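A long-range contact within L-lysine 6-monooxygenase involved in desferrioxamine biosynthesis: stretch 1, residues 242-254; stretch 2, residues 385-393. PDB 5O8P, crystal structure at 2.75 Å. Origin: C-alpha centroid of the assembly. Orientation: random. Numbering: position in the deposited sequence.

Stretch 1 242-254: EMTSPEWIDYFHS
Stretch 2, residues 385-393: ELHTHGFVT

Stretch 1 enters as a loop and becomes a helix at Pro 246. Ser 245 caps it: its OG (chi1 p) accepts from Trp 248 N at 3.2 Å and donates to Glu 242 O at 2.7 Å. Trp 248, Ile 249 (chi1 m, chi2 t) and Phe 252 point toward stretch 2, which runs the opposite way: His 253 CA lies 5.5 Å from His 389 CA, and Thr 244 CA 5.8 Å from Val 392 CA. No hydrogen bond crosses; packing and aromatic contacts join the two.

Glu 385 precedes the short helix 386-389, its O accepting from His 389 N at 2.7 Å. Thr 388 (chi1 p) suits the helix because its OG1 donates a hydrogen bond to Glu 385 O (3.2 Å); its own O meets His 253 CD2 at 3.0 Å and His 253 CA at 3.6 Å, the latter a CA-H...O contact. His 389 (chi1 m, chi2 -116°) supplies a flat face for an offset edge-to-face pair, the edge of His 253 (chi1 t, chi2 -87°) toward it, centroids 4.7 Å apart, planes at 62°.

Gly 390 leaves the helix at phi 90°, psi -169°, a positive phi that favours glycine. Its CA sits 3.5 Å from the ring centroid of Phe 252 (chi1 t, chi2 86°), a CH-pi contact over the face; an ideal CB would clash with Trp 248 CZ3 at 2.8 Å.

A type I turn, Gly 390 to Thr 393, follows. Phe 391 (chi1 p, chi2 -85°) directs its C-H edge at the electron-rich face of Trp 248 (chi1 t, chi2 81°), centroids 4.9 Å apart, planes at 63°, with CD1 3.4 Å from Trp 248 CH2. The fork of Val 392 (chi1 m) reaches two neighbours: CG2 lies 3.6 Å from Ile 249 CD1, CG1 3.6 Å from Thr 244 CA. Thr 393 OG1 donates a hydrogen bond to Gly 390 O (3.1 Å), bridging the turn.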

# COMPACT_ATOMS: atom_id res chain seq x y z
N GLU B 242 17.83 -10.66 0.81
CA GLU B 242 19.10 -11.02 1.46
C GLU B 242 20.00 -11.96 0.66
O GLU B 242 21.15 -12.12 0.99
CB GLU B 242 18.86 -11.67 2.82
CG GLU B 242 18.26 -10.77 3.89
CD GLU B 242 18.60 -11.24 5.30
OE1 GLU B 242 18.49 -12.47 5.60
OE2 GLU B 242 19.04 -10.36 6.11
N MET B 243 19.45 -12.62 -0.35
CA MET B 243 20.29 -13.41 -1.26
C MET B 243 21.12 -12.54 -2.19
O MET B 243 22.06 -13.06 -2.77
CB MET B 243 19.44 -14.39 -2.08
CG MET B 243 18.71 -15.44 -1.26
SD MET B 243 17.58 -16.45 -2.24
CE MET B 243 18.71 -17.61 -3.00
N THR B 244 20.76 -11.26 -2.37
CA THR B 244 21.61 -10.32 -3.10
C THR B 244 22.55 -9.72 -2.06
O THR B 244 22.38 -8.60 -1.59
CB THR B 244 20.85 -9.21 -3.89
OG1 THR B 244 20.50 -8.14 -3.01
CG2 THR B 244 19.61 -9.74 -4.56
N SER B 245 23.56 -10.51 -1.72
CA SER B 245 24.45 -10.16 -0.65
C SER B 245 25.80 -10.82 -0.86
O SER B 245 25.89 -11.88 -1.49
CB SER B 245 23.87 -10.64 0.67
OG SER B 245 23.82 -12.05 0.73
N PRO B 246 26.87 -10.20 -0.32
CA PRO B 246 28.19 -10.79 -0.40
C PRO B 246 28.22 -12.24 0.09
O PRO B 246 28.84 -13.09 -0.56
CB PRO B 246 29.01 -9.89 0.49
CG PRO B 246 28.37 -8.55 0.32
CD PRO B 246 26.91 -8.83 0.24
N GLU B 247 27.49 -12.52 1.18
CA GLU B 247 27.55 -13.87 1.77
C GLU B 247 26.94 -14.90 0.86
O GLU B 247 27.48 -15.99 0.76
CB GLU B 247 26.84 -13.98 3.11
CG GLU B 247 27.01 -12.81 4.05
CD GLU B 247 25.81 -11.91 4.01
OE1 GLU B 247 24.79 -12.29 4.59
OE2 GLU B 247 25.91 -10.79 3.46
N TRP B 248 25.84 -14.54 0.21
CA TRP B 248 25.23 -15.44 -0.76
C TRP B 248 26.14 -15.67 -1.97
O TRP B 248 26.23 -16.79 -2.49
CB TRP B 248 23.86 -14.94 -1.23
CG TRP B 248 23.18 -15.99 -2.02
CD1 TRP B 248 22.49 -17.07 -1.54
CD2 TRP B 248 23.21 -16.13 -3.43
NE1 TRP B 248 22.07 -17.87 -2.57
CE2 TRP B 248 22.49 -17.31 -3.75
CE3 TRP B 248 23.77 -15.38 -4.47
CZ2 TRP B 248 22.30 -17.74 -5.05
CZ3 TRP B 248 23.57 -15.81 -5.78
CH2 TRP B 248 22.84 -16.97 -6.06
N ILE B 249 26.81 -14.61 -2.43
CA ILE B 249 27.66 -14.71 -3.62
C ILE B 249 28.83 -15.64 -3.34
O ILE B 249 29.15 -16.49 -4.17
CB ILE B 249 28.11 -13.34 -4.13
CG1 ILE B 249 26.90 -12.51 -4.56
CG2 ILE B 249 29.01 -13.50 -5.34
CD1 ILE B 249 27.17 -11.02 -4.61
N ASP B 250 29.43 -15.52 -2.15
CA ASP B 250 30.49 -16.44 -1.72
C ASP B 250 29.98 -17.87 -1.74
O ASP B 250 30.66 -18.78 -2.22
CB ASP B 250 31.00 -16.11 -0.31
CG ASP B 250 31.59 -14.71 -0.19
OD1 ASP B 250 32.12 -14.18 -1.19
OD2 ASP B 250 31.54 -14.13 0.92
N TYR B 251 28.78 -18.06 -1.20
CA TYR B 251 28.14 -19.38 -1.14
C TYR B 251 27.95 -19.92 -2.55
O TYR B 251 28.39 -21.04 -2.83
CB TYR B 251 26.81 -19.30 -0.37
CG TYR B 251 25.84 -20.44 -0.62
CD1 TYR B 251 26.05 -21.68 -0.03
CD2 TYR B 251 24.71 -20.27 -1.43
CE1 TYR B 251 25.18 -22.73 -0.25
CE2 TYR B 251 23.83 -21.32 -1.66
CZ TYR B 251 24.07 -22.55 -1.07
OH TYR B 251 23.21 -23.61 -1.27
N PHE B 252 27.36 -19.11 -3.43
CA PHE B 252 27.07 -19.52 -4.80
C PHE B 252 28.32 -19.91 -5.59
O PHE B 252 28.28 -20.84 -6.40
CB PHE B 252 26.31 -18.41 -5.54
CG PHE B 252 25.83 -18.82 -6.91
CD1 PHE B 252 24.62 -19.48 -7.08
CD2 PHE B 252 26.65 -18.62 -8.02
CE1 PHE B 252 24.23 -19.89 -8.34
CE2 PHE B 252 26.26 -19.04 -9.28
CZ PHE B 252 25.05 -19.68 -9.44
N HIS B 253 29.42 -19.21 -5.34
CA HIS B 253 30.62 -19.31 -6.16
C HIS B 253 31.42 -20.55 -5.76
O HIS B 253 32.32 -20.94 -6.49
CB HIS B 253 31.48 -18.03 -6.02
CG HIS B 253 32.65 -17.96 -6.95
ND1 HIS B 253 33.87 -18.52 -6.66
CD2 HIS B 253 32.78 -17.39 -8.17
CE1 HIS B 253 34.71 -18.30 -7.65
NE2 HIS B 253 34.07 -17.62 -8.59
N SER B 254 31.10 -21.16 -4.60
CA SER B 254 31.79 -22.34 -4.09
C SER B 254 31.07 -23.64 -4.47
O SER B 254 31.61 -24.72 -4.25
CB SER B 254 31.90 -22.25 -2.57
OG SER B 254 30.62 -22.37 -1.96
N GLU B 385 29.56 -12.66 -15.54
CA GLU B 385 29.88 -13.69 -14.55
C GLU B 385 28.60 -14.29 -13.93
O GLU B 385 28.68 -14.89 -12.86
CB GLU B 385 30.82 -13.10 -13.46
CG GLU B 385 30.22 -12.10 -12.46
CD GLU B 385 30.13 -10.66 -12.94
OE1 GLU B 385 30.23 -10.42 -14.15
OE2 GLU B 385 29.92 -9.78 -12.09
N LEU B 386 27.46 -14.17 -14.62
CA LEU B 386 26.19 -14.80 -14.19
C LEU B 386 26.32 -16.32 -13.93
O LEU B 386 25.72 -16.88 -13.01
CB LEU B 386 25.10 -14.55 -15.26
CG LEU B 386 23.67 -15.12 -15.16
CD1 LEU B 386 23.05 -14.96 -13.79
CD2 LEU B 386 22.78 -14.48 -16.22
N HIS B 387 27.13 -16.98 -14.75
CA HIS B 387 27.35 -18.43 -14.65
C HIS B 387 28.20 -18.87 -13.45
O HIS B 387 28.18 -20.04 -13.10
CB HIS B 387 27.90 -18.97 -15.99
CG HIS B 387 29.28 -18.51 -16.33
ND1 HIS B 387 29.54 -17.28 -16.92
CD2 HIS B 387 30.47 -19.15 -16.29
CE1 HIS B 387 30.83 -17.16 -17.14
NE2 HIS B 387 31.42 -18.28 -16.78
N THR B 388 28.95 -17.95 -12.85
CA THR B 388 29.82 -18.24 -11.69
C THR B 388 29.55 -17.41 -10.41
O THR B 388 30.01 -17.81 -9.34
CB THR B 388 31.30 -17.96 -12.06
OG1 THR B 388 31.41 -16.60 -12.52
CG2 THR B 388 31.83 -18.92 -13.11
N HIS B 389 28.87 -16.27 -10.52
CA HIS B 389 28.48 -15.44 -9.37
C HIS B 389 26.97 -15.33 -9.15
O HIS B 389 26.53 -14.69 -8.19
CB HIS B 389 29.07 -14.04 -9.52
CG HIS B 389 30.55 -14.00 -9.32
ND1 HIS B 389 31.13 -13.31 -8.27
CD2 HIS B 389 31.56 -14.56 -10.01
CE1 HIS B 389 32.45 -13.45 -8.34
NE2 HIS B 389 32.73 -14.21 -9.38
N GLY B 390 26.18 -15.93 -10.03
CA GLY B 390 24.76 -16.17 -9.80
C GLY B 390 23.86 -15.05 -10.27
O GLY B 390 24.30 -14.11 -10.93
N PHE B 391 22.58 -15.14 -9.87
CA PHE B 391 21.52 -14.21 -10.29
C PHE B 391 21.73 -12.71 -9.97
O PHE B 391 20.95 -11.87 -10.44
CB PHE B 391 20.19 -14.67 -9.68
CG PHE B 391 19.97 -14.17 -8.28
CD1 PHE B 391 20.49 -14.84 -7.17
CD2 PHE B 391 19.30 -12.97 -8.08
CE1 PHE B 391 20.30 -14.35 -5.90
CE2 PHE B 391 19.11 -12.46 -6.81
CZ PHE B 391 19.60 -13.16 -5.72
N VAL B 392 22.74 -12.37 -9.15
CA VAL B 392 22.93 -10.98 -8.69
C VAL B 392 23.71 -10.10 -9.66
O VAL B 392 23.88 -8.90 -9.39
CB VAL B 392 23.64 -10.91 -7.32
CG1 VAL B 392 22.84 -11.65 -6.26
CG2 VAL B 392 25.06 -11.45 -7.44
N THR B 393 24.14 -10.66 -10.79
CA THR B 393 25.13 -10.05 -11.68
C THR B 393 24.60 -8.80 -12.46
O THR B 393 25.25 -7.76 -12.43
CB THR B 393 25.72 -11.14 -12.63
OG1 THR B 393 26.44 -12.14 -11.87
CG2 THR B 393 26.65 -10.59 -13.64